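Local coordinates for protein THB11 (Chlamydomonas reinhardtii, PDB 6TD7) that binds heme as a truncated hemoglobin domain, holds cyanide in its distal pocket here, and probably binds oxygen in the native protein, at residues M99-F102 / E103-M106. Residues are numbered along the deposited sequence; the frame is centred on the assembly and turned at random.
Sequences MKYF and EEAM
Lys100 and Glu104 form an i to i+4 salt bridge on the outer side of helix 92-108, part of the truncated-globin fold. Lys100 NZ lies 2.6 Å from Glu104 OE1, reaching that oxygen on its syn side and 22° out of the carboxylate plane. The lysine bends at chi2, chi3 and chi4, which brings its ammonium to the acid, whereas Glu104 runs extended past CG. The second oxygen, Glu104 OE2, meets the edge of the Tyr101 ring in its plane, 3.4 Å from Tyr101 CD1, and also forms a salt bridge with Lys34 of helix 21-36. With an alanine here, Lys100 and Lys34 would probably both lose the carboxylate they share, and the Tyr101 edge its neighbouring oxygen. Tyrosine suits the boundary, its side chain packing on Leu35 and Leu41 while its hydroxyl hydrogen-bonds with Asp38. On the buried side Phe102 stacks edge-to-face with Phe31, and Met106, an unbranched thioether chain, makes an oblique Met-aromatic contact with the Phe102 ring. Small Ala105 touches Leu30, as suits a short side chain between helices. Behind these side chains, successive helical bonds such as Glu104 N to Lys100 O set the spacing; at the phenylalanine, Met106 CE ends 3.9 Å from Phe102 CD1, near the ring plane.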
loop_
_atom_site.group_PDB
_atom_site.type_symbol
_atom_site.label_atom_id
_atom_site.label_comp_id
_atom_site.label_asym_id
_atom_site.label_seq_id
_atom_site.Cartn_x
_atom_site.Cartn_y
_atom_site.Cartn_z
ATOM N N MET A 99 -0.276 1.005 6.581
ATOM C CA MET A 99 0.268 -0.350 6.646
ATOM C C MET A 99 -0.519 -1.218 7.624
ATOM O O MET A 99 -0.740 -2.406 7.365
ATOM C CB MET A 99 1.755 -0.303 7.006
ATOM C CG MET A 99 2.636 -0.175 5.758
ATOM S SD MET A 99 4.417 -0.021 6.046
ATOM C CE MET A 99 4.467 1.149 7.401
ATOM N N LYS A 100 -0.960 -0.641 8.747
ATOM C CA LYS A 100 -1.848 -1.363 9.652
ATOM C C LYS A 100 -3.092 -1.846 8.917
ATOM O O LYS A 100 -3.507 -3.002 9.057
ATOM C CB LYS A 100 -2.232 -0.461 10.831
ATOM C CG LYS A 100 -3.185 -1.083 11.860
ATOM C CD LYS A 100 -4.403 -0.188 12.128
ATOM C CE LYS A 100 -4.754 -0.118 13.612
ATOM N NZ LYS A 100 -6.175 -0.474 13.872
ATOM N N TYR A 101 -3.697 -0.971 8.109
ATOM C CA TYR A 101 -4.939 -1.318 7.430
ATOM C C TYR A 101 -4.725 -2.365 6.341
ATOM O O TYR A 101 -5.604 -3.205 6.112
ATOM C CB TYR A 101 -5.572 -0.063 6.836
ATOM C CG TYR A 101 -6.205 0.844 7.859
ATOM C CD1 TYR A 101 -6.914 0.324 8.931
ATOM C CD2 TYR A 101 -6.098 2.222 7.752
ATOM C CE1 TYR A 101 -7.499 1.148 9.863
ATOM C CE2 TYR A 101 -6.681 3.056 8.680
ATOM C CZ TYR A 101 -7.379 2.513 9.735
ATOM O OH TYR A 101 -7.964 3.332 10.670
ATOM N N PHE A 102 -3.585 -2.329 5.657
ATOM C CA PHE A 102 -3.306 -3.370 4.672
ATOM C C PHE A 102 -3.141 -4.715 5.360
ATOM O O PHE A 102 -3.640 -5.739 4.878
ATOM C CB PHE A 102 -2.057 -3.014 3.873
ATOM C CG PHE A 102 -1.916 -3.789 2.602
ATOM C CD1 PHE A 102 -1.299 -5.028 2.598
ATOM C CD2 PHE A 102 -2.407 -3.279 1.410
ATOM C CE1 PHE A 102 -1.173 -5.742 1.431
ATOM C CE2 PHE A 102 -2.279 -3.987 0.238
ATOM C CZ PHE A 102 -1.664 -5.223 0.249
ATOM N N GLU A 103 -2.459 -4.722 6.507
ATOM C CA GLU A 103 -2.309 -5.944 7.287
ATOM C C GLU A 103 -3.649 -6.436 7.819
ATOM O O GLU A 103 -3.921 -7.642 7.823
ATOM C CB GLU A 103 -1.334 -5.692 8.438
ATOM C CG GLU A 103 -1.081 -6.883 9.338
ATOM C CD GLU A 103 -0.326 -6.498 10.596
ATOM O OE1 GLU A 103 0.625 -7.216 10.966
ATOM O OE2 GLU A 103 -0.680 -5.470 11.212
ATOM N N GLU A 104 -4.493 -5.516 8.302
ATOM C CA GLU A 104 -5.820 -5.901 8.773
ATOM C C GLU A 104 -6.639 -6.534 7.656
ATOM O O GLU A 104 -7.351 -7.520 7.875
ATOM C CB GLU A 104 -6.561 -4.683 9.330
ATOM C CG GLU A 104 -6.040 -4.174 10.658
ATOM C CD GLU A 104 -6.869 -3.030 11.222
ATOM O OE1 GLU A 104 -6.557 -2.587 12.345
ATOM O OE2 GLU A 104 -7.826 -2.575 10.555
ATOM N N ALA A 105 -6.568 -5.955 6.453
ATOM C CA ALA A 105 -7.293 -6.508 5.316
ATOM C C ALA A 105 -6.859 -7.939 5.024
ATOM O O ALA A 105 -7.700 -8.809 4.774
ATOM C CB ALA A 105 -7.087 -5.624 4.085
ATOM N N MET A 106 -5.551 -8.205 5.049
ATOM C CA MET A 106 -5.086 -9.574 4.840
ATOM C C MET A 106 -5.562 -10.492 5.959
ATOM O O MET A 106 -5.974 -11.630 5.707
ATOM C CB MET A 106 -3.561 -9.609 4.733
ATOM C CG MET A 106 -3.012 -9.142 3.390
ATOM S SD MET A 106 -1.232 -9.394 3.253
ATOM C CE MET A 106 -0.660 -8.294 4.538
#